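Local coordinates for protein Phi class glutathione transferase GSTF1 (Populus tremula x Populus tremuloides, PDB 4RI6) that binds glutathione and probably catalyses its conjugation to halogenated electrophiles, releasing a halide ion, in detoxification, at residues V5-P10 and P57-E62; S17-T22 and R70-Y75; E25-F30 and A81-K86. One frame throughout, in Å; residues are numbered along the deposited sequence.

Interaction 1: residues V5-P10 and P57-E62; sequences VTIYGP and PAFKDE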
# COMPACT_ATOMS: atom_id res chain seq x y z
N VAL A 5 3.58 -17.14 -17.08
CA VAL A 5 3.65 -17.02 -15.64
C VAL A 5 2.45 -17.73 -15.07
O VAL A 5 1.49 -17.99 -15.77
CB VAL A 5 3.67 -15.56 -15.18
CG1 VAL A 5 4.79 -14.81 -15.89
CG2 VAL A 5 2.31 -14.89 -15.37
N THR A 6 2.53 -18.06 -13.78
CA THR A 6 1.48 -18.77 -13.07
C THR A 6 0.84 -17.85 -12.04
O THR A 6 1.54 -17.25 -11.22
CB THR A 6 2.06 -20.00 -12.37
OG1 THR A 6 2.68 -20.87 -13.34
CG2 THR A 6 0.99 -20.76 -11.61
N ILE A 7 -0.48 -17.74 -12.07
CA ILE A 7 -1.24 -16.93 -11.12
C ILE A 7 -2.20 -17.84 -10.36
O ILE A 7 -2.85 -18.68 -10.98
CB ILE A 7 -2.05 -15.82 -11.83
CG1 ILE A 7 -1.15 -15.01 -12.76
CG2 ILE A 7 -2.76 -14.94 -10.81
CD1 ILE A 7 -0.06 -14.26 -12.09
N TYR A 8 -2.30 -17.64 -9.05
CA TYR A 8 -3.19 -18.42 -8.20
C TYR A 8 -4.38 -17.59 -7.74
O TYR A 8 -4.19 -16.50 -7.16
CB TYR A 8 -2.46 -18.93 -6.94
CG TYR A 8 -1.40 -19.96 -7.20
CD1 TYR A 8 -0.17 -19.61 -7.71
CD2 TYR A 8 -1.65 -21.30 -6.94
CE1 TYR A 8 0.81 -20.57 -7.94
CE2 TYR A 8 -0.69 -22.26 -7.16
CZ TYR A 8 0.53 -21.90 -7.67
OH TYR A 8 1.49 -22.86 -7.89
N GLY A 9 -5.58 -18.11 -7.95
CA GLY A 9 -6.78 -17.51 -7.39
C GLY A 9 -7.91 -17.36 -8.39
O GLY A 9 -7.70 -17.49 -9.59
N PRO A 10 -9.13 -17.05 -7.90
CA PRO A 10 -10.31 -16.90 -8.76
C PRO A 10 -10.46 -15.50 -9.33
O PRO A 10 -10.18 -14.53 -8.64
CB PRO A 10 -11.46 -17.22 -7.82
CG PRO A 10 -10.98 -16.69 -6.50
CD PRO A 10 -9.47 -16.88 -6.48
N PRO A 57 -3.99 -13.01 -4.66
CA PRO A 57 -3.28 -13.99 -5.48
C PRO A 57 -1.88 -14.31 -5.01
O PRO A 57 -1.32 -13.64 -4.15
CB PRO A 57 -3.21 -13.28 -6.83
CG PRO A 57 -3.01 -11.89 -6.46
CD PRO A 57 -3.88 -11.66 -5.25
N ALA A 58 -1.32 -15.34 -5.63
CA ALA A 58 0.12 -15.57 -5.63
C ALA A 58 0.58 -15.65 -7.08
O ALA A 58 -0.21 -15.94 -7.99
CB ALA A 58 0.49 -16.82 -4.85
N PHE A 59 1.87 -15.40 -7.29
CA PHE A 59 2.48 -15.33 -8.59
C PHE A 59 3.73 -16.20 -8.61
O PHE A 59 4.51 -16.17 -7.64
CB PHE A 59 2.84 -13.87 -8.91
CG PHE A 59 3.73 -13.72 -10.10
CD1 PHE A 59 5.08 -13.94 -10.00
CD2 PHE A 59 3.20 -13.31 -11.31
CE1 PHE A 59 5.90 -13.81 -11.11
CE2 PHE A 59 4.01 -13.15 -12.41
CZ PHE A 59 5.36 -13.40 -12.31
N LYS A 60 3.93 -16.97 -9.69
CA LYS A 60 5.19 -17.68 -9.94
C LYS A 60 5.65 -17.50 -11.38
O LYS A 60 4.85 -17.57 -12.30
CB LYS A 60 5.06 -19.19 -9.67
CG LYS A 60 4.67 -19.62 -8.27
CD LYS A 60 4.73 -21.15 -8.19
CE LYS A 60 4.28 -21.68 -6.84
NZ LYS A 60 4.38 -23.15 -6.79
N ASP A 61 6.94 -17.26 -11.57
CA ASP A 61 7.57 -17.50 -12.86
C ASP A 61 8.88 -18.28 -12.62
O ASP A 61 9.11 -18.75 -11.51
CB ASP A 61 7.78 -16.19 -13.65
CG ASP A 61 8.77 -15.23 -13.02
OD1 ASP A 61 9.53 -15.61 -12.10
OD2 ASP A 61 8.82 -14.06 -13.47
N GLU A 62 9.70 -18.43 -13.65
CA GLU A 62 10.92 -19.25 -13.54
C GLU A 62 11.84 -18.68 -12.45
O GLU A 62 12.64 -19.41 -11.87
CB GLU A 62 11.65 -19.34 -14.90
CG GLU A 62 10.76 -19.76 -16.09
CD GLU A 62 11.51 -20.49 -17.23
OE1 GLU A 62 10.98 -21.53 -17.72
OE2 GLU A 62 12.61 -20.04 -17.64
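The carbonyl O of Thr-6 is gripped twice: Lys-60 N gives it a hydrogen bond of 2.9 Å at an N-H...O angle of 166°, and the CA-H of Phe-59 leans on it in a weaker contact. Thr-6 N returns a bond of 2.8 Å to Lys-60 O, nearly along the C=O axis, so Thr-6 and Lys-60 form a hydrogen-bonded pair between antiparallel strands. One step on, Ile-7 and Phe-59 are a non-hydrogen-bonded pair. Then Tyr-8 N bonds to Ala-58 O at 2.9 Å, while the return bond from Ala-58 N to Tyr-8 O is weak.

Thr-6, Tyr-8 and Lys-60 share one face of the sheet. The Lys-60 chain, extended beyond CG, crosses the Tyr-8 ring obliquely, CE lying 3.8 Å from CE1 of the tyrosine, and its NZ makes a weak hydrogen bond to Tyr-8 OH at 3.1 Å. Ala-58 O sits at the edge of that ring, in its plane. An alanine in place of Tyr-8 would strip away ring and hydroxyl, and would probably cost the Lys-60 methylenes and the Ala-58 methyl part of their packing, and Lys-60 NZ its weak bond.

On the other face, Phe-59 has CG anti to its backbone N (chi1 168°), and the ring crosses both Ile-7 and Val-5 obliquely: CD2 lies 3.5 Å from CD1 of Ile-7, and CE2 3.7 Å from CB of Val-5.

The pair forms the middle of the mixed sheet of the thioredoxin-like domain, strand 30-33 running parallel beside 5-8 and strand 65-67 antiparallel beside 58-60. Pro-57, entered through the cis peptide characteristic of this fold, touches glutathione, while helices 14-25 and 69-79 pack against Ile-7, Pro-57 and Phe-59.

Interaction 2: residues S17-T22 and R70-Y75; sequences SRVLAT and RAICRY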
# COMPACT_ATOMS: atom_id res chain seq x y z
N SER A 17 -8.06 -9.90 -9.80
CA SER A 17 -8.47 -9.10 -10.95
C SER A 17 -7.46 -8.00 -11.27
O SER A 17 -7.20 -7.70 -12.44
CB SER A 17 -9.85 -8.48 -10.71
OG SER A 17 -10.86 -9.47 -10.82
N ARG A 18 -6.90 -7.39 -10.23
CA ARG A 18 -5.86 -6.39 -10.39
C ARG A 18 -4.68 -6.98 -11.15
O ARG A 18 -4.16 -6.37 -12.08
CB ARG A 18 -5.43 -5.86 -9.03
CG ARG A 18 -4.32 -4.83 -9.09
CD ARG A 18 -3.91 -4.31 -7.70
NE ARG A 18 -5.03 -3.56 -7.17
CZ ARG A 18 -5.89 -3.98 -6.25
NH1 ARG A 18 -5.75 -5.16 -5.66
NH2 ARG A 18 -6.89 -3.20 -5.93
N VAL A 19 -4.27 -8.18 -10.77
CA VAL A 19 -3.14 -8.79 -11.44
C VAL A 19 -3.48 -9.18 -12.89
O VAL A 19 -2.68 -8.97 -13.80
CB VAL A 19 -2.64 -10.02 -10.64
CG1 VAL A 19 -1.61 -10.81 -11.42
CG2 VAL A 19 -2.06 -9.58 -9.32
N LEU A 20 -4.67 -9.75 -13.09
CA LEU A 20 -5.07 -10.17 -14.42
C LEU A 20 -5.12 -9.01 -15.39
O LEU A 20 -4.67 -9.12 -16.52
CB LEU A 20 -6.44 -10.87 -14.39
CG LEU A 20 -6.50 -12.20 -13.64
CD1 LEU A 20 -7.91 -12.76 -13.67
CD2 LEU A 20 -5.55 -13.21 -14.27
N ALA A 21 -5.68 -7.89 -14.94
CA ALA A 21 -5.78 -6.73 -15.80
C ALA A 21 -4.38 -6.25 -16.18
O ALA A 21 -4.16 -5.85 -17.33
CB ALA A 21 -6.56 -5.63 -15.11
N THR A 22 -3.45 -6.31 -15.23
CA THR A 22 -2.08 -5.91 -15.50
C THR A 22 -1.40 -6.82 -16.50
O THR A 22 -0.77 -6.35 -17.44
CB THR A 22 -1.28 -5.86 -14.18
OG1 THR A 22 -1.91 -4.92 -13.31
CG2 THR A 22 0.18 -5.46 -14.43
N ARG A 70 -0.25 -5.67 -5.59
CA ARG A 70 0.42 -4.50 -6.14
C ARG A 70 1.92 -4.76 -6.32
O ARG A 70 2.51 -4.21 -7.24
CB ARG A 70 0.17 -3.27 -5.27
CG ARG A 70 -1.28 -2.84 -5.29
CD ARG A 70 -1.61 -1.84 -4.20
NE ARG A 70 -3.06 -1.62 -4.09
CZ ARG A 70 -3.90 -2.41 -3.42
NH1 ARG A 70 -3.46 -3.49 -2.77
NH2 ARG A 70 -5.18 -2.11 -3.37
N ALA A 71 2.52 -5.61 -5.48
CA ALA A 71 3.92 -6.01 -5.64
C ALA A 71 4.08 -6.88 -6.88
O ALA A 71 5.00 -6.70 -7.68
CB ALA A 71 4.43 -6.76 -4.39
N ILE A 72 3.16 -7.80 -7.05
CA ILE A 72 3.15 -8.63 -8.25
C ILE A 72 3.07 -7.75 -9.50
O ILE A 72 3.79 -7.97 -10.48
CB ILE A 72 1.98 -9.64 -8.21
CG1 ILE A 72 2.20 -10.64 -7.07
CG2 ILE A 72 1.84 -10.37 -9.55
CD1 ILE A 72 1.02 -11.49 -6.74
N CYS A 73 2.22 -6.74 -9.46
CA CYS A 73 2.01 -5.90 -10.64
C CYS A 73 3.23 -5.04 -10.93
O CYS A 73 3.58 -4.84 -12.08
CB CYS A 73 0.77 -5.04 -10.47
SG CYS A 73 -0.78 -5.98 -10.53
N ARG A 74 3.89 -4.54 -9.88
CA ARG A 74 5.09 -3.76 -10.13
C ARG A 74 6.18 -4.64 -10.75
O ARG A 74 6.91 -4.20 -11.62
CB ARG A 74 5.60 -3.10 -8.84
CG ARG A 74 4.93 -1.77 -8.59
CD ARG A 74 5.57 -0.95 -7.48
NE ARG A 74 5.29 -1.53 -6.20
CZ ARG A 74 4.28 -1.20 -5.40
NH1 ARG A 74 3.42 -0.25 -5.68
NH2 ARG A 74 4.15 -1.83 -4.26
N TYR A 75 6.29 -5.88 -10.30
CA TYR A 75 7.27 -6.79 -10.87
C TYR A 75 6.98 -7.04 -12.34
O TYR A 75 7.87 -6.98 -13.18
CB TYR A 75 7.29 -8.12 -10.11
CG TYR A 75 8.11 -9.18 -10.77
CD1 TYR A 75 9.50 -9.09 -10.78
CD2 TYR A 75 7.51 -10.28 -11.39
CE1 TYR A 75 10.26 -10.05 -11.37
CE2 TYR A 75 8.27 -11.24 -11.99
CZ TYR A 75 9.65 -11.12 -11.98
OH TYR A 75 10.44 -12.08 -12.56
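Helix segments 17-22 and 70-75 run almost parallel, 10° apart, with their axes 9.2 Å from each other at closest approach and the CA atoms of Val-19 and Cys-73 the nearest pair. They belong to the two helices that pack side by side on one face of the sheet in the thioredoxin-like domain of a glutathione transferase.

At one end of the contact the guanidinium groups of Arg-18 and Arg-70 stack, their centres 3.8 Å apart and their planes 25° from parallel. Arg-18 leaves its helix with CG anti to the backbone N and bends at chi3; Arg-70 reaches across extended from CG to NE. NH2 of Arg-70 lies over the rim of the Arg-18 face, 3.3 Å from NH2 of Arg-18, so two like charges meet. Asp-106 would probably ease the repulsion, through a salt bridge to Arg-70 NH2 and a long, weak ion pair to Arg-18 NH2. Hydrogen bonds from Arg-18 NE to Ser-168 and from NH1 to Ser-69 hold the Arg-18 guanidinium in place, and Arg-70 also touches glutathione.

Nearer the sheet, Val-19 and Ile-72 cross at about a right angle, CG1 of the valine 3.9 Å from CG2 of the isoleucine. Cys-73 points between Arg-18, Val-19 and Thr-22, its SG 3.2 Å from Thr-22 OG1. That hydroxyl donates to Arg-18 O at 2.9 Å, approaching from 25° above the carbonyl plane.

Interaction 3: residues E25-F30 and A81-K86; sequences EKDVPF and ADKGNK. Unlike the reference sequence in segment 81-86: Lys-86 (reference Arg).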
# COMPACT_ATOMS: atom_id res chain seq x y z
N GLU A 25 -2.84 -5.95 -19.95
CA GLU A 25 -2.25 -4.70 -20.41
C GLU A 25 -0.82 -4.90 -20.87
O GLU A 25 -0.38 -4.30 -21.85
CB GLU A 25 -2.28 -3.65 -19.31
CG GLU A 25 -3.67 -3.08 -19.03
CD GLU A 25 -4.13 -2.01 -20.03
OE1 GLU A 25 -3.28 -1.37 -20.68
OE2 GLU A 25 -5.36 -1.80 -20.13
N LYS A 26 -0.08 -5.74 -20.14
CA LYS A 26 1.33 -5.96 -20.47
C LYS A 26 1.56 -7.05 -21.50
O LYS A 26 2.71 -7.34 -21.82
CB LYS A 26 2.12 -6.27 -19.20
CG LYS A 26 2.14 -5.10 -18.24
CD LYS A 26 2.76 -3.84 -18.84
CE LYS A 26 4.17 -4.06 -19.39
NZ LYS A 26 4.81 -2.80 -19.87
N ASP A 27 0.48 -7.64 -22.01
CA ASP A 27 0.56 -8.67 -23.05
C ASP A 27 1.38 -9.87 -22.55
O ASP A 27 2.13 -10.46 -23.30
CB ASP A 27 1.19 -8.07 -24.32
CG ASP A 27 1.14 -9.00 -25.52
OD1 ASP A 27 0.22 -9.85 -25.58
OD2 ASP A 27 2.04 -8.88 -26.38
N VAL A 28 1.25 -10.19 -21.27
CA VAL A 28 1.99 -11.30 -20.69
C VAL A 28 1.11 -12.53 -20.63
O VAL A 28 0.09 -12.53 -19.95
CB VAL A 28 2.49 -10.97 -19.29
CG1 VAL A 28 3.22 -12.17 -18.70
CG2 VAL A 28 3.40 -9.77 -19.36
N PRO A 29 1.51 -13.60 -21.35
CA PRO A 29 0.69 -14.80 -21.23
C PRO A 29 0.78 -15.39 -19.84
O PRO A 29 1.81 -15.26 -19.20
CB PRO A 29 1.30 -15.75 -22.27
CG PRO A 29 2.10 -14.86 -23.20
CD PRO A 29 2.60 -13.76 -22.31
N PHE A 30 -0.30 -16.02 -19.39
CA PHE A 30 -0.34 -16.54 -18.04
C PHE A 30 -1.20 -17.79 -17.99
O PHE A 30 -2.00 -18.06 -18.89
CB PHE A 30 -0.87 -15.48 -17.05
CG PHE A 30 -2.28 -15.05 -17.33
CD1 PHE A 30 -3.35 -15.75 -16.80
CD2 PHE A 30 -2.52 -13.94 -18.12
CE1 PHE A 30 -4.65 -15.37 -17.07
CE2 PHE A 30 -3.81 -13.55 -18.38
CZ PHE A 30 -4.88 -14.26 -17.86
N ALA A 81 8.79 -4.35 -19.03
CA ALA A 81 8.71 -2.92 -19.33
C ALA A 81 8.49 -2.64 -20.81
O ALA A 81 7.70 -1.78 -21.15
CB ALA A 81 9.98 -2.22 -18.85
N ASP A 82 9.18 -3.38 -21.67
CA ASP A 82 9.20 -3.08 -23.10
C ASP A 82 8.08 -3.79 -23.86
O ASP A 82 8.04 -3.76 -25.09
CB ASP A 82 10.55 -3.48 -23.69
CG ASP A 82 10.85 -2.77 -25.00
OD1 ASP A 82 10.35 -1.64 -25.20
OD2 ASP A 82 11.59 -3.35 -25.83
N LYS A 83 7.16 -4.38 -23.12
CA LYS A 83 6.12 -5.23 -23.68
C LYS A 83 4.75 -4.58 -23.47
O LYS A 83 4.56 -3.86 -22.48
CB LYS A 83 6.18 -6.61 -23.02
CG LYS A 83 5.76 -7.79 -23.85
CD LYS A 83 5.97 -9.06 -23.03
CE LYS A 83 5.23 -10.27 -23.59
NZ LYS A 83 4.99 -10.22 -25.07
N GLY A 84 3.81 -4.84 -24.38
CA GLY A 84 2.44 -4.42 -24.20
C GLY A 84 2.36 -2.93 -23.99
O GLY A 84 3.03 -2.18 -24.68
N ASN A 85 1.53 -2.51 -23.05
CA ASN A 85 1.43 -1.11 -22.68
C ASN A 85 2.71 -0.67 -21.94
O ASN A 85 2.86 -0.93 -20.75
CB ASN A 85 0.18 -0.89 -21.82
CG ASN A 85 -0.06 0.57 -21.47
OD1 ASN A 85 0.77 1.43 -21.72
ND2 ASN A 85 -1.21 0.83 -20.87
N LYS A 86 3.61 0.01 -22.64
CA LYS A 86 4.89 0.39 -22.06
C LYS A 86 4.77 1.45 -20.97
O LYS A 86 5.62 1.52 -20.08
CB LYS A 86 5.83 0.90 -23.14
CG LYS A 86 6.09 -0.11 -24.24
CD LYS A 86 7.29 0.26 -25.07
CE LYS A 86 7.44 -0.66 -26.27
NZ LYS A 86 8.70 -0.41 -27.00
O HOH W 1 3.83 -6.63 -26.72
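Lys-26 NZ is the busiest donor here. Its chain folds at chi2 and chi3, which turns the ammonium back into the bend of 81-86, where it bonds to Lys-83 O at 2.8 Å and to Asn-85 O, also at 2.8 Å. The two carbonyls are met differently: NZ lies nearly on the C=O axis of Lys-83 but 53° above the carbonyl plane of Asn-85. Weak bonds to Ala-81 O and Tyr-80 O add to these, so one buried charge collects backbone oxygens from along the turn.

Asn-85 answers with two donors to a single residue. Its N-H runs almost straight (170°) to Glu-25 O at 2.9 Å, and its ND2 reaches Glu-25 OE1 at 3.0 Å, with the acceptor close to the amide plane and the donor above the carboxylate. The two side chains lie alongside each other, pointing the same way. Glu-25 OE2 is taken by Ser-204 and by a salt bridge to Arg-202, while Asn-85 OD1 accepts from Ser-87 N.

Helix 14-25 ends here in a Schellman motif, with Asp-27 at positive phi, and the contact joins that end to 81-86, part of the loop between helices 69-79 and 93-122. Gly-84 fits tightly against it: its CA is 4.2 Å from Lys-26 CA, and a CB on it would collide with Lys-26 C and Glu-25 O.

On the exposed side a water donates to Asp-27 OD2 at 2.9 Å and accepts from Gly-84 N at 2.9 Å. The same OD2 forms a stretched salt bridge of 3.5 Å with Lys-83 NZ, the two side chains crossing at about a right angle.

Along the chain the first segments of all three contacts come before any of the second ones, so the pairings interleave. Interactions 1 and 2, with centres about 10 Å apart, belong to the thioredoxin-like domain: sheet centre and helix pair, joined where Tyr-75 probably hydrogen-bonds Asp-61 and where Val-19 and Ile-72 pack on Pro-57 and Phe-59. Each touches a bound glutathione, through Pro-57 and Arg-70. The centre of interaction 3 is about 11 Å from that of interaction 2 and about 16 Å from that of interaction 1, away from the glutathione-binding residues. It ties together the chain leaving the same two helices, 14-25 and 69-79, before strand 30-33 and helix 93-122.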